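Prenyltransference for protein (Lavandula lanata, PDB 5HC7) probably catalyses prenyl-chain condensation as a cis-prenyltransferase, and binds two molecules of the substrate analogue dimethylallyl S-thiolodiphosphate, bridged by a magnesium ion. Local coordinates at residues A[16-21]-A[218-223]; A[33-38]-A[73-78]; A[61-66]-A[140-145]. One frame throughout, in Å; residues are numbered along the deposited sequence.

Interaction 1 (A[16-21]-A[218-223]); sequences VAIIID and KLFPDF. With MG (magnesium ion), chain B; DST (dimethylallyl S-thiolodiphosphate), chain D; DST (dimethylallyl S-thiolodiphosphate), chain C.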
# COMPACT_ATOMS: atom_id res chain seq x y z
N VAL A 16 -10.53 3.08 -10.97
CA VAL A 16 -9.31 2.42 -11.50
C VAL A 16 -8.18 3.46 -11.47
O VAL A 16 -8.41 4.59 -11.89
CB VAL A 16 -9.53 1.85 -12.93
CG1 VAL A 16 -8.26 1.26 -13.52
CG2 VAL A 16 -10.65 0.82 -12.93
N ALA A 17 -7.00 3.06 -10.94
CA ALA A 17 -5.82 3.91 -10.91
C ALA A 17 -4.65 3.27 -11.65
O ALA A 17 -4.48 2.06 -11.59
CB ALA A 17 -5.45 4.25 -9.48
N ILE A 18 -3.85 4.09 -12.32
CA ILE A 18 -2.77 3.61 -13.14
C ILE A 18 -1.46 4.27 -12.80
O ILE A 18 -1.37 5.49 -12.79
CB ILE A 18 -3.02 3.85 -14.63
CG1 ILE A 18 -4.32 3.20 -15.07
CG2 ILE A 18 -1.89 3.28 -15.47
CD1 ILE A 18 -4.64 3.46 -16.52
N ILE A 19 -0.47 3.45 -12.47
CA ILE A 19 0.90 3.89 -12.40
C ILE A 19 1.56 3.68 -13.76
O ILE A 19 1.72 2.56 -14.21
CB ILE A 19 1.70 3.11 -11.31
CG1 ILE A 19 1.02 3.27 -9.94
CG2 ILE A 19 3.13 3.57 -11.25
CD1 ILE A 19 1.60 2.47 -8.78
N ILE A 20 1.98 4.77 -14.38
CA ILE A 20 2.64 4.71 -15.67
C ILE A 20 4.15 4.55 -15.37
O ILE A 20 4.64 4.97 -14.31
CB ILE A 20 2.23 5.94 -16.52
CG1 ILE A 20 2.75 7.22 -15.91
CG2 ILE A 20 0.68 5.98 -16.64
CD1 ILE A 20 2.43 8.50 -16.64
N ASP A 21 4.86 3.86 -16.24
CA ASP A 21 6.25 3.55 -16.01
C ASP A 21 6.78 2.90 -17.29
O ASP A 21 6.01 2.49 -18.13
CB ASP A 21 6.38 2.59 -14.80
CG ASP A 21 7.82 2.52 -14.20
OD1 ASP A 21 8.57 3.45 -14.44
OD2 ASP A 21 8.22 1.56 -13.47
N LYS A 218 4.24 -4.84 -19.82
CA LYS A 218 4.13 -3.88 -20.86
C LYS A 218 4.63 -2.51 -20.47
O LYS A 218 4.15 -1.93 -19.47
CB LYS A 218 2.65 -3.79 -21.27
CG LYS A 218 2.39 -3.13 -22.62
CD LYS A 218 2.55 -4.12 -23.77
CE LYS A 218 1.40 -5.08 -23.92
NZ LYS A 218 0.39 -4.40 -24.78
N LEU A 219 5.56 -1.98 -21.27
CA LEU A 219 6.00 -0.61 -21.16
C LEU A 219 4.90 0.39 -21.52
O LEU A 219 4.12 0.22 -22.46
CB LEU A 219 7.28 -0.36 -21.98
CG LEU A 219 8.43 -1.35 -21.72
CD1 LEU A 219 9.62 -0.97 -22.59
CD2 LEU A 219 8.83 -1.38 -20.23
N PHE A 220 4.79 1.47 -20.75
CA PHE A 220 3.62 2.30 -20.93
C PHE A 220 3.47 2.95 -22.30
O PHE A 220 2.35 3.06 -22.80
CB PHE A 220 3.43 3.33 -19.87
CG PHE A 220 2.04 3.91 -19.88
CD1 PHE A 220 0.98 3.20 -19.35
CD2 PHE A 220 1.79 5.16 -20.48
CE1 PHE A 220 -0.32 3.70 -19.41
CE2 PHE A 220 0.52 5.68 -20.51
CZ PHE A 220 -0.56 4.93 -19.98
N PRO A 221 4.56 3.32 -22.96
CA PRO A 221 4.30 3.76 -24.34
C PRO A 221 3.56 2.73 -25.21
O PRO A 221 2.88 3.14 -26.14
CB PRO A 221 5.70 4.03 -24.89
CG PRO A 221 6.50 4.41 -23.71
CD PRO A 221 5.98 3.45 -22.62
N ASP A 222 3.67 1.44 -24.92
CA ASP A 222 2.93 0.41 -25.64
C ASP A 222 1.57 0.11 -25.05
O ASP A 222 0.89 -0.82 -25.53
CB ASP A 222 3.73 -0.89 -25.66
CG ASP A 222 5.04 -0.74 -26.41
OD1 ASP A 222 5.01 -0.06 -27.45
OD2 ASP A 222 6.10 -1.26 -25.96
N PHE A 223 1.16 0.83 -24.01
CA PHE A 223 -0.03 0.47 -23.23
C PHE A 223 -1.26 1.14 -23.85
O PHE A 223 -1.40 2.37 -23.83
CB PHE A 223 0.10 0.93 -21.76
CG PHE A 223 -1.00 0.48 -20.87
CD1 PHE A 223 -2.25 1.06 -20.94
CD2 PHE A 223 -0.78 -0.53 -19.91
CE1 PHE A 223 -3.27 0.66 -20.08
CE2 PHE A 223 -1.79 -0.95 -19.09
CZ PHE A 223 -3.04 -0.35 -19.17
MG MG B . 10.66 4.35 -13.86
O4 DST D . 10.73 3.39 -15.62
P1 DST D . 11.68 4.03 -16.83
O6 DST D . 11.65 2.94 -18.06
O5 DST D . 13.07 4.22 -16.21
O2 DST D . 10.99 5.45 -17.46
P3 DST D . 9.92 6.44 -16.73
O8 DST D . 8.54 5.92 -17.00
O7 DST D . 10.22 8.01 -17.04
S9 DST D . 10.24 6.32 -15.49
O4 DST C . 10.14 2.63 -10.23
P1 DST C . 10.42 3.69 -9.10
O6 DST C . 11.75 4.33 -9.14
O5 DST C . 10.15 3.07 -7.54
O2 DST C . 9.45 4.93 -9.45
P3 DST C . 9.10 5.64 -10.92
O8 DST C . 9.32 7.28 -10.67
O7 DST C . 9.80 5.13 -12.16
S9 DST C . 7.00 5.48 -10.92
C10 DST C . 7.02 7.29 -10.51
C11 DST C . 5.64 7.72 -10.47
C12 DST C . 5.18 8.20 -11.84
C13 DST C . 3.97 7.34 -12.34
C14 DST C . 4.72 9.64 -11.71
O HOH W 1 10.52 2.44 -12.78
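I20 meets F220 where strand 15-19 of the cis-prenyltransferase parallel sheet runs out into the magnesium site, and the loop 218-223, with its short 3-10 turn, lies alongside. The tight part is a CH-pi contact. The CG2 methyl of I20 stands over the middle of the F220 ring, 3.6 Å from its centroid and 9° off the normal. The torsion that allows this puts CG1 of I20 between backbone N and carbonyl carbon (chi1 66°); CG2 is then left above the phenyl, and CG1 turns to the prenyl methyl C13 of the chain C ligand, 3.8 Å away. I18 adds a more distant, oblique approach, its CG2 lying 4.3 Å from CE1 of F220, and the ring of W45 also meets F220. One backbone bond ties the two segments, F220 N giving its hydrogen to D21 O at 3.1 Å.

The outer side is looser. L219, K218 and D222 are partly exposed: L219 barely touches segment 16-21, near D21 O, while K218 forms a salt bridge with D227 and D222 bonds to W26.

On the metal side, D21 OD1 binds magnesium at 2.3 Å and OD2 forms a salt bridge with R193. A metal-bound water donates to D21 OD2 and to O4 of the chain C ligand, each at 2.6 Å.

Interaction 2 (A[33-38]-A[73-78]); sequences TVQEGH and SKMEVD. With DST (dimethylallyl S-thiolodiphosphate), chain D.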
# COMPACT_ATOMS: atom_id res chain seq x y z
N THR A 33 14.55 9.12 -28.19
CA THR A 33 14.81 9.92 -27.00
C THR A 33 13.76 9.65 -25.90
O THR A 33 12.57 9.32 -26.18
CB THR A 33 14.76 11.42 -27.34
OG1 THR A 33 13.41 11.82 -27.54
CG2 THR A 33 15.55 11.73 -28.66
N VAL A 34 14.17 9.83 -24.66
CA VAL A 34 13.23 9.65 -23.55
C VAL A 34 12.08 10.65 -23.67
O VAL A 34 10.96 10.34 -23.31
CB VAL A 34 13.86 9.68 -22.12
CG1 VAL A 34 15.36 9.53 -22.13
CG2 VAL A 34 13.47 10.92 -21.36
N GLN A 35 12.32 11.83 -24.19
CA GLN A 35 11.24 12.81 -24.39
C GLN A 35 10.21 12.23 -25.33
O GLN A 35 9.01 12.46 -25.18
CB GLN A 35 11.76 14.13 -24.97
CG GLN A 35 12.36 15.06 -23.92
CD GLN A 35 13.60 14.50 -23.32
OE1 GLN A 35 14.50 14.11 -24.07
NE2 GLN A 35 13.68 14.45 -21.94
N GLU A 36 10.68 11.50 -26.32
CA GLU A 36 9.74 10.90 -27.23
C GLU A 36 9.02 9.72 -26.55
O GLU A 36 7.85 9.47 -26.84
CB GLU A 36 10.42 10.41 -28.50
CG GLU A 36 9.46 10.25 -29.68
CD GLU A 36 9.99 9.27 -30.73
OE1 GLU A 36 11.22 9.33 -30.99
OE2 GLU A 36 9.19 8.47 -31.30
N GLY A 37 9.72 9.00 -25.67
CA GLY A 37 9.05 7.96 -24.85
C GLY A 37 7.91 8.51 -24.04
O GLY A 37 6.81 7.98 -24.06
N HIS A 38 8.17 9.60 -23.34
CA HIS A 38 7.17 10.32 -22.61
C HIS A 38 6.02 10.82 -23.45
O HIS A 38 4.86 10.73 -23.04
CB HIS A 38 7.78 11.49 -21.88
CG HIS A 38 8.62 11.08 -20.71
ND1 HIS A 38 9.64 11.86 -20.21
CD2 HIS A 38 8.57 9.96 -19.94
CE1 HIS A 38 10.22 11.22 -19.20
NE2 HIS A 38 9.59 10.06 -19.02
N SER A 73 16.54 14.99 -13.87
CA SER A 73 17.17 16.20 -14.42
C SER A 73 16.14 17.31 -14.62
O SER A 73 14.95 17.04 -14.93
CB SER A 73 17.90 15.89 -15.75
OG SER A 73 16.98 15.94 -16.83
N LYS A 74 16.57 18.55 -14.46
CA LYS A 74 15.67 19.65 -14.67
C LYS A 74 15.13 19.63 -16.05
O LYS A 74 13.96 19.97 -16.26
CB LYS A 74 16.29 21.00 -14.38
CG LYS A 74 15.28 22.13 -14.63
CD LYS A 74 15.42 23.36 -13.73
CE LYS A 74 16.41 24.42 -14.26
NZ LYS A 74 15.81 25.48 -15.12
N MET A 75 15.93 19.23 -17.03
CA MET A 75 15.42 19.30 -18.41
C MET A 75 14.28 18.29 -18.55
O MET A 75 13.26 18.64 -19.13
CB MET A 75 16.51 19.11 -19.51
CG MET A 75 17.01 17.67 -19.81
SD MET A 75 16.29 16.62 -21.15
CE MET A 75 16.50 14.90 -20.58
N GLU A 76 14.45 17.07 -18.02
CA GLU A 76 13.45 15.98 -18.11
C GLU A 76 12.13 16.47 -17.49
O GLU A 76 11.08 16.45 -18.12
CB GLU A 76 13.97 14.73 -17.39
CG GLU A 76 12.91 13.66 -17.23
CD GLU A 76 13.47 12.26 -17.11
OE1 GLU A 76 14.69 12.08 -17.19
OE2 GLU A 76 12.65 11.33 -16.94
N VAL A 77 12.22 17.00 -16.29
CA VAL A 77 11.04 17.41 -15.58
C VAL A 77 10.33 18.54 -16.32
O VAL A 77 9.09 18.56 -16.36
CB VAL A 77 11.37 17.84 -14.15
CG1 VAL A 77 10.19 18.54 -13.47
CG2 VAL A 77 11.80 16.64 -13.32
N ASP A 78 11.08 19.45 -16.92
CA ASP A 78 10.48 20.56 -17.66
C ASP A 78 9.81 20.08 -18.89
O ASP A 78 8.70 20.50 -19.22
CB ASP A 78 11.49 21.68 -17.99
CG ASP A 78 12.06 22.36 -16.70
OD1 ASP A 78 11.56 22.11 -15.56
OD2 ASP A 78 13.04 23.13 -16.79
O4 DST D . 10.73 3.39 -15.62
P1 DST D . 11.68 4.03 -16.83
O6 DST D . 11.65 2.94 -18.06
O5 DST D . 13.07 4.22 -16.21
O2 DST D . 10.99 5.45 -17.46
P3 DST D . 9.92 6.44 -16.73
O8 DST D . 8.54 5.92 -17.00
O7 DST D . 10.22 8.01 -17.04
S9 DST D . 10.24 6.32 -15.49
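At the diphosphate site of the chain D ligand, H38 on the first turns of helix 34-54 faces E76 at the start of helix 74-89. The imidazole offers NE2 to the ligand in an almost straight hydrogen bond, 2.9 Å to O7 with an angle of 178° at the hydrogen. Near the same ring plane, but at CE1, comes E76 OE2, 3.3 Å away. The carboxylate is turned 51° against the ring, and its chain reaches across because CG lies anti to the backbone N (chi1 170°) and the rest is extended. Its oxygens have stronger partners in R72, for OE2, and R24, for OE1. R72 also bonds the ligand, which makes E76 a second-shell residue that helps place a first-shell arginine. V34 O lies 3.5 Å above the plane of the H38 ring, toward the rim.

Both helices begin with an N-cap: T33 OG1 accepts from E36 N and S73 OG from E76 N, each at 3.0 Å. Over the short segments 34-38 and 74-78 the axes run in much the same direction and approach to 11.0 Å. Side chains bridge the gap on the outer side, where M75, bent at its second torsion, crosses Q35 and brings CE to 3.2 Å from Q35 NE2. That amide nitrogen is buried by the contact and has no hydrogen-bond partner in the model.

Interaction 3 (A[61-66]-A[140-145]); sequences TIWALS and VAYGGR. With DST (dimethylallyl S-thiolodiphosphate), chain C.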
# COMPACT_ATOMS: atom_id res chain seq x y z
N THR A 61 -7.90 7.41 -12.36
CA THR A 61 -6.77 8.21 -11.91
C THR A 61 -5.52 7.77 -12.67
O THR A 61 -5.24 6.57 -12.72
CB THR A 61 -6.51 8.04 -10.42
OG1 THR A 61 -7.67 8.42 -9.68
CG2 THR A 61 -5.29 8.94 -9.97
N ILE A 62 -4.83 8.73 -13.30
CA ILE A 62 -3.53 8.49 -13.87
C ILE A 62 -2.50 9.26 -13.06
O ILE A 62 -2.63 10.49 -12.81
CB ILE A 62 -3.45 8.93 -15.32
CG1 ILE A 62 -4.43 8.07 -16.17
CG2 ILE A 62 -2.02 8.80 -15.85
CD1 ILE A 62 -4.54 8.55 -17.63
N TRP A 63 -1.49 8.54 -12.61
CA TRP A 63 -0.42 9.14 -11.81
C TRP A 63 0.66 9.53 -12.76
O TRP A 63 1.30 8.66 -13.34
CB TRP A 63 0.17 8.17 -10.79
CG TRP A 63 1.10 8.72 -9.76
CD1 TRP A 63 1.07 9.99 -9.14
CD2 TRP A 63 2.11 8.01 -9.12
NE1 TRP A 63 2.01 10.06 -8.17
CE2 TRP A 63 2.66 8.85 -8.11
CE3 TRP A 63 2.58 6.71 -9.24
CZ2 TRP A 63 3.68 8.43 -7.27
CZ3 TRP A 63 3.63 6.33 -8.45
CH2 TRP A 63 4.15 7.18 -7.46
N ALA A 64 0.88 10.85 -12.82
CA ALA A 64 1.75 11.51 -13.80
C ALA A 64 3.06 11.96 -13.17
O ALA A 64 4.06 12.07 -13.84
CB ALA A 64 1.05 12.73 -14.33
N LEU A 65 3.08 12.26 -11.89
CA LEU A 65 4.31 12.80 -11.32
C LEU A 65 4.33 12.65 -9.82
O LEU A 65 3.39 13.11 -9.15
CB LEU A 65 4.42 14.30 -11.68
CG LEU A 65 5.87 14.79 -11.51
CD1 LEU A 65 6.71 14.40 -12.73
CD2 LEU A 65 5.91 16.29 -11.29
N SER A 66 5.37 12.03 -9.30
CA SER A 66 5.58 11.97 -7.87
C SER A 66 6.46 13.12 -7.36
O SER A 66 7.14 13.77 -8.17
CB SER A 66 6.23 10.65 -7.48
OG SER A 66 7.62 10.62 -7.77
N VAL A 140 -0.60 14.63 -9.89
CA VAL A 140 0.62 15.28 -10.36
C VAL A 140 1.28 15.99 -9.15
O VAL A 140 0.60 16.67 -8.38
CB VAL A 140 0.28 16.15 -11.59
CG1 VAL A 140 -0.78 17.20 -11.25
CG2 VAL A 140 1.53 16.81 -12.10
N ALA A 141 2.56 15.67 -8.89
CA ALA A 141 3.22 16.06 -7.65
C ALA A 141 2.44 15.49 -6.47
O ALA A 141 2.23 16.15 -5.45
CB ALA A 141 3.40 17.59 -7.55
N TYR A 142 1.96 14.26 -6.66
CA TYR A 142 1.19 13.52 -5.65
C TYR A 142 2.02 12.36 -5.09
O TYR A 142 2.63 11.59 -5.84
CB TYR A 142 -0.16 12.97 -6.22
CG TYR A 142 -0.82 12.12 -5.16
CD1 TYR A 142 -1.65 12.72 -4.19
CD2 TYR A 142 -0.55 10.75 -5.06
CE1 TYR A 142 -2.17 11.98 -3.17
CE2 TYR A 142 -1.08 9.99 -4.05
CZ TYR A 142 -1.91 10.61 -3.10
OH TYR A 142 -2.38 9.89 -2.03
N GLY A 143 2.05 12.27 -3.79
CA GLY A 143 2.71 11.18 -3.09
C GLY A 143 1.85 10.74 -1.91
O GLY A 143 1.26 11.55 -1.21
N GLY A 144 1.79 9.43 -1.66
CA GLY A 144 0.89 8.91 -0.64
C GLY A 144 1.24 9.27 0.77
O GLY A 144 0.34 9.55 1.56
N ARG A 145 2.55 9.26 1.10
CA ARG A 145 2.99 9.71 2.43
C ARG A 145 2.68 11.18 2.63
O ARG A 145 2.20 11.58 3.68
CB ARG A 145 4.52 9.55 2.53
CG ARG A 145 5.01 8.12 2.65
CD ARG A 145 5.01 7.71 4.05
NE ARG A 145 5.48 6.33 4.30
CZ ARG A 145 6.69 6.00 4.73
NH1 ARG A 145 7.61 6.96 4.85
NH2 ARG A 145 7.02 4.74 5.01
O4 DST C . 10.14 2.63 -10.23
P1 DST C . 10.42 3.69 -9.10
O6 DST C . 11.75 4.33 -9.14
O5 DST C . 10.15 3.07 -7.54
O2 DST C . 9.45 4.93 -9.45
P3 DST C . 9.10 5.64 -10.92
O8 DST C . 9.32 7.28 -10.67
O7 DST C . 9.80 5.13 -12.16
S9 DST C . 7.00 5.48 -10.92
C10 DST C . 7.02 7.29 -10.51
C11 DST C . 5.64 7.72 -10.47
C12 DST C . 5.18 8.20 -11.84
C13 DST C . 3.97 7.34 -12.34
C14 DST C . 4.72 9.64 -11.71
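W63 and Y142 join the C-terminal ends of two neighbouring strands, 59-65 and 135-140, of the parallel sheet, at the rim that holds the prenyl group of the chain C ligand. Hydrogen bonds come first. L65 O takes Y142 N at 3.1 Å, in the carbonyl plane, with a weaker, bent bond from A141 N at 2.7 Å; the left-handed backbone of A141 (phi 57°) turns these successive N-H groups onto one oxygen. Y142 O accepts from W63 NE1 at 2.9 Å, carried there by a W63 CG anti to the backbone N (chi1 -169°). This donor lies tilted 32° from the carbonyl plane, though the oxygen stays near the plane of the indole, so the bond restrains the ring's rotation. S66 CA adds a CA-H...O contact to the same Y142 O at 3.6 Å.

Apolar and aromatic contacts follow: L65 CB meets V140 CG2 at 3.9 Å, A64 CB lies against V140 CB, W63 CD1 against Y142 CB, and F203 stacks on W63.

Among charged contacts, R145 forms a salt bridge with E171 and a cation-pi contact with W206 of the second subunit.

The ligand's C11 stands 3.2 Å above one face of the indole, toward its six-membered rim.

Overall arrangement
The three contacts illustrate how what is probably one active site is assembled from distant parts of a chain. Interactions 1 and 3 share the sheet: strands 15-19 and 59-65 are neighbours, bonded through V16, I18 and T61, and both contacts touch the chain C ligand. Interaction 2 joins helices 34-54 and 74-89, which flank strand 59-65 in sequence, and shares the chain D ligand with interaction 1; P221 also packs on G37. Centres lie about 14 Å apart for 1 and 3, and about 17 Å for the other pairs. Interaction 1 spans both others along the chain, while 2 and 3 interleave. Strand ends and helix starts thus converge around the two ligands.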